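Local coordinates for bifunctional protein PutA (Bdellovibrio bacteriovorus, PDB 5UR2) that probably oxidises L-proline to L-glutamate in two steps, joining a flavin-dependent proline dehydrogenase to an NAD-dependent glutamate semialdehyde dehydrogenase on one chain, at residues 189-194 against 265-270; 224-229 against 254-259; 278-283 against 338-343. All coordinates share one frame; numbering follows the deposited sequence.

Contact 1. Residues 189-194 against 265-270; sequences ALPKVN and YKFFGI
A proline-on-aromatic CH-pi contact near the protein surface joins the loops that lead into two strands of the eight-stranded TIM barrel of the proline dehydrogenase part: P191, in the loop before strand 194-197, lies on the ring of F267, just ahead of strand 268-273. Strand 235-238 runs between these two strands in the barrel, so the pair bridges across it; V193 and F267 each exchange backbone hydrogen bonds with it, and the F267 side chain also touches F235. The CD of P191 stands 3.5 Å from the centroid of the F267 ring and only 2° off its normal. Next to it, P191 CG shifts toward the root of the ring and meets F267 CG at 3.5 Å, so one side of the pyrrolidine covers much of that face. The opposite face is covered by F267's own neighbour, K266, whose CB sits 4.2 Å above the plane over the centre. L190 crosses the phenylalanine at about a right angle. Its CG lies beside the backbone N (chi1 -61°), and from there a single branch reaches the ring: L190 CD2 stops 3.9 Å from F267 CE1, while A189 O lies 3.9 Å from F267 CZ.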
ATOM      1  N   ALA B 189      21.226 -13.356 -69.705  1.00 46.26           N
ATOM      2  CA  ALA B 189      21.407 -14.460 -68.773  1.00 46.15           C
ATOM      3  C   ALA B 189      21.376 -13.976 -67.326  1.00 38.11           C
ATOM      4  O   ALA B 189      21.770 -12.849 -67.012  1.00 38.99           O
ATOM      5  CB  ALA B 189      22.729 -15.180 -69.042  1.00 42.46           C
ATOM      6  N   LEU B 190      20.905 -14.853 -66.439  1.00 36.11           N
ATOM      7  CA  LEU B 190      20.908 -14.631 -65.000  1.00 38.86           C
ATOM      8  C   LEU B 190      21.792 -15.660 -64.309  1.00 40.73           C
ATOM      9  O   LEU B 190      21.961 -16.781 -64.808  1.00 36.12           O
ATOM     10  CB  LEU B 190      19.496 -14.726 -64.410  1.00 37.53           C
ATOM     11  CG  LEU B 190      18.448 -13.740 -64.912  1.00 39.79           C
ATOM     12  CD1 LEU B 190      17.089 -14.052 -64.303  1.00 41.28           C
ATOM     13  CD2 LEU B 190      18.882 -12.331 -64.580  1.00 39.87           C
ATOM     14  N   PRO B 191      22.337 -15.331 -63.143  1.00 36.15           N
ATOM     15  CA  PRO B 191      23.075 -16.343 -62.387  1.00 34.07           C
ATOM     16  C   PRO B 191      22.171 -17.524 -62.072  1.00 37.68           C
ATOM     17  O   PRO B 191      20.999 -17.352 -61.733  1.00 45.79           O
ATOM     18  CB  PRO B 191      23.507 -15.594 -61.123  1.00 40.87           C
ATOM     19  CG  PRO B 191      23.493 -14.144 -61.529  1.00 36.09           C
ATOM     20  CD  PRO B 191      22.392 -14.004 -62.507  1.00 32.71           C
ATOM     21  N   LYS B 192      22.715 -18.733 -62.231  1.00 35.77           N
ATOM     22  CA  LYS B 192      21.996 -19.932 -61.823  1.00 34.82           C
ATOM     23  C   LYS B 192      22.117 -20.207 -60.328  1.00 39.68           C
ATOM     24  O   LYS B 192      21.351 -21.023 -59.800  1.00 37.31           O
ATOM     25  CB  LYS B 192      22.510 -21.147 -62.589  1.00 30.28           C
ATOM     26  CG  LYS B 192      22.181 -21.137 -64.053  1.00 32.42           C
ATOM     27  CD  LYS B 192      22.783 -22.357 -64.719  1.00 35.45           C
ATOM     28  CE  LYS B 192      22.733 -22.233 -66.221  1.00 36.19           C
ATOM     29  NZ  LYS B 192      23.874 -21.375 -66.636  1.00 41.89           N
ATOM     30  N   VAL B 193      23.052 -19.549 -59.640  1.00 32.95           N
ATOM     31  CA  VAL B 193      23.307 -19.769 -58.223  1.00 32.36           C
ATOM     32  C   VAL B 193      23.146 -18.442 -57.499  1.00 33.03           C
ATOM     33  O   VAL B 193      23.667 -17.417 -57.948  1.00 39.01           O
ATOM     34  CB  VAL B 193      24.709 -20.356 -57.979  1.00 34.54           C
ATOM     35  CG1 VAL B 193      25.004 -20.420 -56.476  1.00 37.21           C
ATOM     36  CG2 VAL B 193      24.820 -21.724 -58.610  1.00 29.53           C
ATOM     37  N   ASN B 194      22.421 -18.468 -56.385  1.00 36.37           N
ATOM     38  CA  ASN B 194      22.000 -17.271 -55.667  1.00 32.39           C
ATOM     39  C   ASN B 194      22.103 -17.592 -54.185  1.00 32.61           C
ATOM     40  O   ASN B 194      21.510 -18.573 -53.730  1.00 35.21           O
ATOM     41  CB  ASN B 194      20.567 -16.896 -56.084  1.00 25.80           C
ATOM     42  CG  ASN B 194      20.092 -15.553 -55.518  1.00 36.96           C
ATOM     43  OD1 ASN B 194      20.165 -15.306 -54.310  1.00 30.58           O
ATOM     44  ND2 ASN B 194      19.558 -14.699 -56.394  1.00 30.09           N
ATOM     45  N   TYR B 265      28.793  -4.624 -61.189  1.00 32.02           N
ATOM     46  CA  TYR B 265      28.123  -5.912 -61.058  1.00 34.39           C
ATOM     47  C   TYR B 265      26.658  -5.698 -60.696  1.00 32.60           C
ATOM     48  O   TYR B 265      26.352  -4.992 -59.731  1.00 33.43           O
ATOM     49  CB  TYR B 265      28.818  -6.770 -60.000  1.00 38.09           C
ATOM     50  CG  TYR B 265      28.444  -8.236 -60.042  1.00 37.50           C
ATOM     51  CD1 TYR B 265      28.724  -9.015 -61.165  1.00 35.13           C
ATOM     52  CD2 TYR B 265      27.851  -8.857 -58.936  1.00 28.71           C
ATOM     53  CE1 TYR B 265      28.396 -10.367 -61.197  1.00 37.87           C
ATOM     54  CE2 TYR B 265      27.520 -10.205 -58.965  1.00 26.03           C
ATOM     55  CZ  TYR B 265      27.797 -10.955 -60.094  1.00 36.17           C
ATOM     56  OH  TYR B 265      27.475 -12.296 -60.116  1.00 36.41           O
ATOM     57  N   LYS B 266      25.760  -6.306 -61.470  1.00 30.62           N
ATOM     58  CA  LYS B 266      24.323  -6.141 -61.284  1.00 33.53           C
ATOM     59  C   LYS B 266      23.720  -7.090 -60.253  1.00 34.70           C
ATOM     60  O   LYS B 266      22.670  -6.775 -59.682  1.00 37.36           O
ATOM     61  CB  LYS B 266      23.589  -6.364 -62.613  1.00 34.42           C
ATOM     62  CG  LYS B 266      23.850  -5.318 -63.674  1.00 43.43           C
ATOM     63  CD  LYS B 266      22.881  -5.478 -64.855  1.00 44.13           C
ATOM     64  CE  LYS B 266      23.105  -6.774 -65.591  1.00 45.35           C
ATOM     65  NZ  LYS B 266      22.234  -6.822 -66.789  1.00 54.02           N
ATOM     66  N   PHE B 267      24.375  -8.204 -59.954  1.00 34.45           N
ATOM     67  CA  PHE B 267      23.749  -9.316 -59.235  1.00 31.63           C
ATOM     68  C   PHE B 267      24.122  -9.340 -57.754  1.00 25.07           C
ATOM     69  O   PHE B 267      24.537 -10.343 -57.174  1.00 29.99           O
ATOM     70  CB  PHE B 267      24.097 -10.607 -59.952  1.00 25.69           C
ATOM     71  CG  PHE B 267      23.593 -10.617 -61.360  1.00 26.13           C
ATOM     72  CD1 PHE B 267      22.261 -10.343 -61.621  1.00 25.92           C
ATOM     73  CD2 PHE B 267      24.459 -10.767 -62.425  1.00 34.50           C
ATOM     74  CE1 PHE B 267      21.781 -10.314 -62.923  1.00 36.98           C
ATOM     75  CE2 PHE B 267      23.984 -10.736 -63.737  1.00 36.32           C
ATOM     76  CZ  PHE B 267      22.640 -10.504 -63.984  1.00 34.11           C
ATOM     77  N   PHE B 268      23.968  -8.175 -57.142  1.00 24.02           N
ATOM     78  CA  PHE B 268      23.911  -8.001 -55.699  1.00 26.54           C
ATOM     79  C   PHE B 268      22.514  -7.510 -55.352  1.00 30.36           C
ATOM     80  O   PHE B 268      21.917  -6.739 -56.109  1.00 27.89           O
ATOM     81  CB  PHE B 268      24.939  -6.975 -55.207  1.00 23.29           C
ATOM     82  CG  PHE B 268      26.376  -7.407 -55.356  1.00 29.91           C
ATOM     83  CD1 PHE B 268      26.793  -8.658 -54.935  1.00 33.77           C
ATOM     84  CD2 PHE B 268      27.315  -6.540 -55.887  1.00 24.32           C
ATOM     85  CE1 PHE B 268      28.129  -9.034 -55.044  1.00 33.95           C
ATOM     86  CE2 PHE B 268      28.646  -6.909 -56.005  1.00 29.39           C
ATOM     87  CZ  PHE B 268      29.056  -8.156 -55.584  1.00 30.77           C
ATOM     88  N   GLY B 269      21.991  -7.948 -54.208  1.00 34.32           N
ATOM     89  CA  GLY B 269      20.671  -7.532 -53.786  1.00 23.52           C
ATOM     90  C   GLY B 269      20.626  -7.222 -52.305  1.00 26.21           C
ATOM     91  O   GLY B 269      21.410  -7.745 -51.505  1.00 21.57           O
ATOM     92  N   ILE B 270      19.653  -6.382 -51.950  1.00 27.90           N
ATOM     93  CA  ILE B 270      19.395  -5.957 -50.576  1.00 26.67           C
ATOM     94  C   ILE B 270      17.897  -6.104 -50.330  1.00 28.85           C
ATOM     95  O   ILE B 270      17.078  -5.975 -51.252  1.00 20.90           O
ATOM     96  CB  ILE B 270      19.881  -4.497 -50.324  1.00 24.70           C
ATOM     97  CG1 ILE B 270      19.685  -4.028 -48.870  1.00 22.14           C
ATOM     98  CG2 ILE B 270      19.153  -3.536 -51.235  1.00 25.05           C
ATOM     99  CD1 ILE B 270      20.604  -4.616 -47.841  1.00 24.35           C
TER

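Contact 2. Residues 224-229 against 254-259; sequences PVFRLG and TELINE
F226 projects its ring from helix 211-232 toward helix 246-257, where two successive side chains, L256 and I257, receive it from two different directions. L256 comes in over a face: its CD2 methyl lies 3.9 Å above the ring plane, displaced toward the rim, and makes a CH-pi contact 4.0 Å from the centroid of F226, 15° off the normal. Within the ring, the atom nearest this methyl is F226 CD2, at 3.9 Å. I257 meets the edge instead. Its CG2 methyl sits near the ring plane and touches F226 CE2 at 3.7 Å, leaving the CD2-CE2 side of the phenyl group in contact with both residues. The isoleucine torsion explains which branch does this: with chi1 at 74°, CG1 is wedged between the backbone N and the carbonyl carbon and carries CD1 away from F226, while the short CG2 branch faces the ring. All three residues are buried, and no hydrogen bond links the two segments. F268 stacks on the ring of F226 and F262 also touches it, so the phenylalanine has aromatic as well as aliphatic neighbours. Charged residues flank this apolar core: E259 forms a salt bridge with R223 and E255 bridges to K215 and K219, all three bases lying on helix 211-232. Helices 211-232 and 246-257 come before and after strand 235-238 in the chain; neighbouring beta-alpha units of a TIM barrel pack their helices side by side in its outer layer, here with F268 of strand 268-273 on the barrel side.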
ATOM      1  N   PRO B 224      34.916 -10.158 -48.994  1.00 30.11           N
ATOM      2  CA  PRO B 224      35.354 -11.391 -49.686  1.00 29.04           C
ATOM      3  C   PRO B 224      34.198 -12.245 -50.185  1.00 32.49           C
ATOM      4  O   PRO B 224      34.352 -12.935 -51.203  1.00 26.67           O
ATOM      5  CB  PRO B 224      36.161 -12.139 -48.616  1.00 32.77           C
ATOM      6  CG  PRO B 224      36.397 -11.147 -47.516  1.00 37.69           C
ATOM      7  CD  PRO B 224      35.287 -10.173 -47.568  1.00 25.24           C
ATOM      8  N   VAL B 225      33.050 -12.233 -49.487  1.00 30.55           N
ATOM      9  CA  VAL B 225      31.888 -12.992 -49.950  1.00 28.80           C
ATOM     10  C   VAL B 225      31.329 -12.365 -51.220  1.00 31.20           C
ATOM     11  O   VAL B 225      31.028 -13.062 -52.199  1.00 25.74           O
ATOM     12  CB  VAL B 225      30.800 -13.076 -48.861  1.00 26.52           C
ATOM     13  CG1 VAL B 225      29.628 -13.916 -49.363  1.00 24.75           C
ATOM     14  CG2 VAL B 225      31.351 -13.623 -47.576  1.00 32.83           C
ATOM     15  N   PHE B 226      31.143 -11.043 -51.209  1.00 31.26           N
ATOM     16  CA  PHE B 226      30.701 -10.361 -52.420  1.00 24.87           C
ATOM     17  C   PHE B 226      31.700 -10.557 -53.550  1.00 30.91           C
ATOM     18  O   PHE B 226      31.309 -10.749 -54.706  1.00 32.09           O
ATOM     19  CB  PHE B 226      30.487  -8.876 -52.158  1.00 30.39           C
ATOM     20  CG  PHE B 226      29.132  -8.543 -51.611  1.00 32.30           C
ATOM     21  CD1 PHE B 226      28.562  -9.314 -50.612  1.00 29.42           C
ATOM     22  CD2 PHE B 226      28.420  -7.463 -52.108  1.00 37.37           C
ATOM     23  CE1 PHE B 226      27.303  -9.010 -50.108  1.00 24.75           C
ATOM     24  CE2 PHE B 226      27.156  -7.152 -51.611  1.00 36.73           C
ATOM     25  CZ  PHE B 226      26.603  -7.926 -50.607  1.00 26.01           C
ATOM     26  N   ARG B 227      32.998 -10.538 -53.236  1.00 30.81           N
ATOM     27  CA  ARG B 227      34.001 -10.683 -54.287  1.00 27.79           C
ATOM     28  C   ARG B 227      33.958 -12.078 -54.899  1.00 30.75           C
ATOM     29  O   ARG B 227      33.923 -12.229 -56.128  1.00 36.54           O
ATOM     30  CB  ARG B 227      35.399 -10.381 -53.740  1.00 27.09           C
ATOM     31  CG  ARG B 227      36.501 -10.649 -54.776  1.00 31.46           C
ATOM     32  CD  ARG B 227      37.908 -10.402 -54.243  1.00 30.91           C
ATOM     33  NE  ARG B 227      38.098  -9.024 -53.802  1.00 34.06           N
ATOM     34  CZ  ARG B 227      38.451  -8.672 -52.570  1.00 39.42           C
ATOM     35  NH1 ARG B 227      38.659  -9.608 -51.646  1.00 42.20           N
ATOM     36  NH2 ARG B 227      38.608  -7.389 -52.264  1.00 35.85           N
ATOM     37  N   LEU B 228      33.961 -13.113 -54.054  1.00 29.75           N
ATOM     38  CA  LEU B 228      33.911 -14.477 -54.569  1.00 28.54           C
ATOM     39  C   LEU B 228      32.653 -14.707 -55.398  1.00 32.67           C
ATOM     40  O   LEU B 228      32.709 -15.339 -56.459  1.00 34.11           O
ATOM     41  CB  LEU B 228      33.991 -15.478 -53.415  1.00 29.03           C
ATOM     42  CG  LEU B 228      33.925 -16.944 -53.835  1.00 32.24           C
ATOM     43  CD1 LEU B 228      35.133 -17.265 -54.703  1.00 38.97           C
ATOM     44  CD2 LEU B 228      33.907 -17.852 -52.610  1.00 29.07           C
ATOM     45  N   GLY B 229      31.502 -14.219 -54.923  1.00 30.48           N
ATOM     46  CA  GLY B 229      30.285 -14.355 -55.710  1.00 32.94           C
ATOM     47  C   GLY B 229      30.409 -13.712 -57.078  1.00 37.14           C
ATOM     48  O   GLY B 229      30.059 -14.312 -58.102  1.00 35.89           O
ATOM     49  N   THR B 254      25.335  -0.271 -49.518  1.00 21.51           N
ATOM     50  CA  THR B 254      25.489   0.700 -50.592  1.00 23.57           C
ATOM     51  C   THR B 254      26.944   1.137 -50.740  1.00 24.55           C
ATOM     52  O   THR B 254      27.430   1.299 -51.862  1.00 25.84           O
ATOM     53  CB  THR B 254      24.568   1.905 -50.360  1.00 24.04           C
ATOM     54  OG1 THR B 254      24.754   2.422 -49.031  1.00 20.00           O
ATOM     55  CG2 THR B 254      23.113   1.515 -50.561  1.00 22.64           C
ATOM     56  N   GLU B 255      27.655   1.336 -49.628  1.00 22.97           N
ATOM     57  CA  GLU B 255      29.060   1.708 -49.740  1.00 29.70           C
ATOM     58  C   GLU B 255      29.869   0.573 -50.350  1.00 29.34           C
ATOM     59  O   GLU B 255      30.769   0.812 -51.164  1.00 29.16           O
ATOM     60  CB  GLU B 255      29.625   2.107 -48.374  1.00 30.98           C
ATOM     61  CG  GLU B 255      29.059   3.426 -47.788  1.00 26.57           C
ATOM     62  CD  GLU B 255      29.635   3.724 -46.394  1.00 25.26           C
ATOM     63  OE1 GLU B 255      30.670   3.124 -46.051  1.00 25.37           O
ATOM     64  OE2 GLU B 255      29.086   4.558 -45.653  1.00 29.96           O
ATOM     65  N   LEU B 256      29.549  -0.670 -49.978  1.00 27.53           N
ATOM     66  CA  LEU B 256      30.295  -1.821 -50.470  1.00 28.23           C
ATOM     67  C   LEU B 256      30.162  -1.967 -51.988  1.00 33.29           C
ATOM     68  O   LEU B 256      31.170  -2.093 -52.696  1.00 32.86           O
ATOM     69  CB  LEU B 256      29.834  -3.088 -49.746  1.00 22.21           C
ATOM     70  CG  LEU B 256      30.678  -4.341 -49.963  1.00 32.57           C
ATOM     71  CD1 LEU B 256      32.140  -4.102 -49.549  1.00 30.98           C
ATOM     72  CD2 LEU B 256      30.078  -5.512 -49.180  1.00 24.18           C
ATOM     73  N   ILE B 257      28.926  -1.975 -52.506  1.00 25.59           N
ATOM     74  CA  ILE B 257      28.721  -2.223 -53.935  1.00 28.24           C
ATOM     75  C   ILE B 257      29.009  -1.004 -54.796  1.00 38.72           C
ATOM     76  O   ILE B 257      28.946  -1.107 -56.030  1.00 42.47           O
ATOM     77  CB  ILE B 257      27.298  -2.718 -54.289  1.00 24.95           C
ATOM     78  CG1 ILE B 257      26.269  -1.591 -54.206  1.00 26.64           C
ATOM     79  CG2 ILE B 257      26.857  -3.897 -53.380  1.00 24.54           C
ATOM     80  CD1 ILE B 257      24.931  -1.946 -54.901  1.00 25.81           C
ATOM     81  N   ASN B 258      29.314   0.146 -54.196  1.00 36.24           N
ATOM     82  CA  ASN B 258      29.792   1.305 -54.941  1.00 36.35           C
ATOM     83  C   ASN B 258      31.312   1.390 -55.006  1.00 39.15           C
ATOM     84  O   ASN B 258      31.832   2.324 -55.627  1.00 43.34           O
ATOM     85  CB  ASN B 258      29.235   2.613 -54.365  1.00 30.68           C
ATOM     86  CG  ASN B 258      29.243   3.749 -55.395  1.00 37.47           C
ATOM     87  OD1 ASN B 258      28.910   3.540 -56.566  1.00 36.98           O
ATOM     88  ND2 ASN B 258      29.622   4.949 -54.965  1.00 34.65           N
ATOM     89  N   GLU B 259      32.031   0.463 -54.370  1.00 34.55           N
ATOM     90  CA  GLU B 259      33.484   0.442 -54.459  1.00 34.21           C
ATOM     91  C   GLU B 259      33.940   0.067 -55.878  1.00 31.74           C
ATOM     92  O   GLU B 259      33.234  -0.645 -56.599  1.00 27.32           O
ATOM     93  CB  GLU B 259      34.074  -0.531 -53.435  1.00 30.77           C
ATOM     94  CG  GLU B 259      33.779  -0.141 -51.983  1.00 29.75           C
ATOM     95  CD  GLU B 259      34.280  -1.173 -50.977  1.00 34.46           C
ATOM     96  OE1 GLU B 259      34.855  -2.210 -51.403  1.00 31.39           O
ATOM     97  OE2 GLU B 259      34.082  -0.950 -49.758  1.00 36.12           O
TER

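Contact 3. Residues 278-283 against 338-343; sequences DSFEDV and AKYLLE
The short helical segments 279-283 and 338-343 run parallel, with N-to-C directions only 3° apart and axes 10.5 Å apart at their closest. They belong to two helices of the outer layer of the TIM barrel: helix 279-293 follows strand 268-273, and helix 327-343 leads to strand 349-353. The backbones come nearest at V283 and L341, whose CA atoms are 7.5 Å apart. Side chains alone fill the interval, with two partly exposed aromatic rings on one side of the interface and two buried aliphatic residues on the other. F280 and Y340 form an offset edge-to-face pair, the edge of F280 turned to the face of Y340; their planes stand at 88° and the centroids are 5.7 Å apart. Because of the offset, the leading edge of F280 lies near the root of the tyrosine, and F280 CE1 is 3.9 Å from Y340 CB, which sits close to the plane of the phenylalanine ring. The tyrosine CG is anti to the backbone N (chi1 -168°), and this carries its ring out across the gap between the helices. V283 works on the buried side, where it also touches I272 of the barrel strand and C337 of helix 327-343, while L341 packs on P350. F280 also touches N333, L336 and C337, which lie up to two turns before Y340 on helix 327-343. At the start of helix 279-293, D278 and D282 both form salt bridges with K246. A single methyl joins the aromatic and aliphatic halves of the contact: V283 CG1 lies 3.8 Å from Y340 CD2 and also 3.8 Å from L341 CD2.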
ATOM      1  N   ASP B 278       9.656   3.741 -42.414  1.00 20.85           N
ATOM      2  CA  ASP B 278      10.594   4.514 -43.220  1.00 25.52           C
ATOM      3  C   ASP B 278      11.013   3.796 -44.495  1.00 27.33           C
ATOM      4  O   ASP B 278      11.894   4.275 -45.212  1.00 28.67           O
ATOM      5  CB  ASP B 278      11.819   4.928 -42.375  1.00 32.00           C
ATOM      6  CG  ASP B 278      12.637   3.754 -41.868  1.00 36.15           C
ATOM      7  OD1 ASP B 278      12.414   2.607 -42.316  1.00 35.92           O
ATOM      8  OD2 ASP B 278      13.520   3.992 -41.002  1.00 33.92           O
ATOM      9  N   SER B 279      10.341   2.700 -44.833  1.00 21.48           N
ATOM     10  CA  SER B 279      10.782   1.894 -45.957  1.00 20.26           C
ATOM     11  C   SER B 279      10.537   2.581 -47.305  1.00 24.72           C
ATOM     12  O   SER B 279      11.333   2.404 -48.241  1.00 24.18           O
ATOM     13  CB  SER B 279      10.102   0.524 -45.879  1.00 20.80           C
ATOM     14  OG  SER B 279       8.678   0.649 -45.786  1.00 26.46           O
ATOM     15  N   PHE B 280       9.454   3.346 -47.453  1.00 18.90           N
ATOM     16  CA  PHE B 280       9.278   4.025 -48.738  1.00 23.03           C
ATOM     17  C   PHE B 280      10.363   5.076 -48.947  1.00 21.58           C
ATOM     18  O   PHE B 280      10.865   5.239 -50.062  1.00 25.43           O
ATOM     19  CB  PHE B 280       7.875   4.633 -48.861  1.00 18.65           C
ATOM     20  CG  PHE B 280       7.617   5.315 -50.187  1.00 19.80           C
ATOM     21  CD1 PHE B 280       7.712   4.602 -51.385  1.00 25.60           C
ATOM     22  CD2 PHE B 280       7.209   6.648 -50.238  1.00 22.56           C
ATOM     23  CE1 PHE B 280       7.467   5.229 -52.626  1.00 24.90           C
ATOM     24  CE2 PHE B 280       6.948   7.275 -51.449  1.00 25.06           C
ATOM     25  CZ  PHE B 280       7.077   6.566 -52.658  1.00 24.63           C
ATOM     26  N   GLU B 281      10.759   5.783 -47.890  1.00 27.26           N
ATOM     27  CA  GLU B 281      11.867   6.723 -48.036  1.00 27.06           C
ATOM     28  C   GLU B 281      13.162   6.005 -48.402  1.00 29.04           C
ATOM     29  O   GLU B 281      13.938   6.507 -49.226  1.00 27.31           O
ATOM     30  CB  GLU B 281      12.040   7.552 -46.771  1.00 27.27           C
ATOM     31  CG  GLU B 281      11.001   8.662 -46.636  1.00 35.35           C
ATOM     32  CD  GLU B 281      10.889   9.198 -45.208  1.00 42.57           C
ATOM     33  OE1 GLU B 281      10.317   8.510 -44.332  1.00 42.21           O
ATOM     34  OE2 GLU B 281      11.381  10.321 -44.973  1.00 48.51           O
ATOM     35  N   ASP B 282      13.407   4.823 -47.812  1.00 18.12           N
ATOM     36  CA  ASP B 282      14.592   4.041 -48.179  1.00 24.37           C
ATOM     37  C   ASP B 282      14.526   3.566 -49.627  1.00 25.30           C
ATOM     38  O   ASP B 282      15.554   3.506 -50.304  1.00 28.31           O
ATOM     39  CB  ASP B 282      14.779   2.833 -47.258  1.00 18.07           C
ATOM     40  CG  ASP B 282      15.224   3.219 -45.848  1.00 28.27           C
ATOM     41  OD1 ASP B 282      15.818   4.306 -45.653  1.00 30.26           O
ATOM     42  OD2 ASP B 282      14.976   2.416 -44.924  1.00 21.23           O
ATOM     43  N   VAL B 283      13.338   3.176 -50.104  1.00 26.32           N
ATOM     44  CA  VAL B 283      13.197   2.767 -51.503  1.00 21.96           C
ATOM     45  C   VAL B 283      13.570   3.917 -52.433  1.00 19.64           C
ATOM     46  O   VAL B 283      14.300   3.741 -53.412  1.00 22.33           O
ATOM     47  CB  VAL B 283      11.762   2.275 -51.774  1.00 24.83           C
ATOM     48  CG1 VAL B 283      11.487   2.186 -53.280  1.00 20.01           C
ATOM     49  CG2 VAL B 283      11.500   0.935 -51.077  1.00 21.96           C
ATOM     50  N   ALA B 338       6.300  -1.181 -54.363  1.00 21.08           N
ATOM     51  CA  ALA B 338       6.417  -1.990 -55.570  1.00 27.04           C
ATOM     52  C   ALA B 338       6.208  -1.140 -56.824  1.00 28.69           C
ATOM     53  O   ALA B 338       6.976  -1.232 -57.785  1.00 22.29           O
ATOM     54  CB  ALA B 338       5.436  -3.162 -55.510  1.00 23.78           C
ATOM     55  N   LYS B 339       5.180  -0.288 -56.821  1.00 31.17           N
ATOM     56  CA  LYS B 339       4.937   0.570 -57.978  1.00 28.36           C
ATOM     57  C   LYS B 339       6.145   1.462 -58.255  1.00 30.03           C
ATOM     58  O   LYS B 339       6.557   1.616 -59.414  1.00 26.02           O
ATOM     59  CB  LYS B 339       3.668   1.408 -57.763  1.00 29.77           C
ATOM     60  N   TYR B 340       6.746   2.029 -57.198  1.00 26.70           N
ATOM     61  CA  TYR B 340       7.876   2.936 -57.384  1.00 24.85           C
ATOM     62  C   TYR B 340       9.070   2.218 -58.014  1.00 26.17           C
ATOM     63  O   TYR B 340       9.663   2.711 -58.981  1.00 25.58           O
ATOM     64  CB  TYR B 340       8.273   3.575 -56.047  1.00 25.64           C
ATOM     65  CG  TYR B 340       9.245   4.730 -56.211  1.00 25.11           C
ATOM     66  CD1 TYR B 340       8.783   6.021 -56.452  1.00 27.09           C
ATOM     67  CD2 TYR B 340      10.611   4.531 -56.138  1.00 24.60           C
ATOM     68  CE1 TYR B 340       9.659   7.079 -56.616  1.00 31.15           C
ATOM     69  CE2 TYR B 340      11.499   5.584 -56.296  1.00 26.45           C
ATOM     70  CZ  TYR B 340      11.020   6.854 -56.544  1.00 29.89           C
ATOM     71  OH  TYR B 340      11.912   7.896 -56.692  1.00 26.70           O
ATOM     72  N   LEU B 341       9.435   1.048 -57.481  1.00 21.73           N
ATOM     73  CA  LEU B 341      10.549   0.292 -58.043  1.00 21.94           C
ATOM     74  C   LEU B 341      10.271  -0.097 -59.494  1.00 28.38           C
ATOM     75  O   LEU B 341      11.159  -0.002 -60.348  1.00 25.67           O
ATOM     76  CB  LEU B 341      10.814  -0.953 -57.193  1.00 24.78           C
ATOM     77  CG  LEU B 341      11.298  -0.704 -55.756  1.00 23.27           C
ATOM     78  CD1 LEU B 341      11.045  -1.909 -54.865  1.00 20.96           C
ATOM     79  CD2 LEU B 341      12.777  -0.340 -55.740  1.00 25.40           C
ATOM     80  N   LEU B 342       9.041  -0.538 -59.795  1.00 28.07           N
ATOM     81  CA  LEU B 342       8.688  -0.864 -61.174  1.00 26.14           C
ATOM     82  C   LEU B 342       8.810   0.360 -62.072  1.00 26.24           C
ATOM     83  O   LEU B 342       9.347   0.277 -63.184  1.00 31.15           O
ATOM     84  CB  LEU B 342       7.268  -1.424 -61.229  1.00 23.67           C
ATOM     85  CG  LEU B 342       7.129  -2.824 -60.659  1.00 30.09           C
ATOM     86  CD1 LEU B 342       5.645  -3.204 -60.586  1.00 24.79           C
ATOM     87  CD2 LEU B 342       7.944  -3.807 -61.531  1.00 25.35           C
ATOM     88  N   GLU B 343       8.345   1.512 -61.583  1.00 25.23           N
ATOM     89  CA  GLU B 343       8.456   2.753 -62.338  1.00 31.57           C
ATOM     90  C   GLU B 343       9.896   3.068 -62.703  1.00 31.00           C
ATOM     91  O   GLU B 343      10.150   3.693 -63.742  1.00 31.47           O
ATOM     92  CB  GLU B 343       7.868   3.897 -61.521  1.00 30.98           C
ATOM     93  CG  GLU B 343       7.769   5.166 -62.286  1.00 41.63           C
ATOM     94  CD  GLU B 343       6.668   5.095 -63.316  1.00 47.45           C
ATOM     95  OE1 GLU B 343       5.519   4.747 -62.936  1.00 51.25           O
ATOM     96  OE2 GLU B 343       6.967   5.373 -64.498  1.00 37.96           O
TER

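Overall arrangement
All three contacts belong to the proline dehydrogenase barrel. Contacts 1 and 2, with centres about 12 Å apart, join directly through F268, the residue after F267, whose CD2 touches I257 CG2 at 3.7 Å. Contact 3 stands apart, its centre about 20 Å from that of contact 1 and about 23 Å from that of contact 2, with nearest atoms about 8 Å away in each case; strand 268-273 leads along the chain from contact 1 to its first helix. None lies in the flavin pocket, but the side chains of F226 and V283 are each about 13 Å from the bound N-propargylglycine-modified flavin adenine dinucleotide.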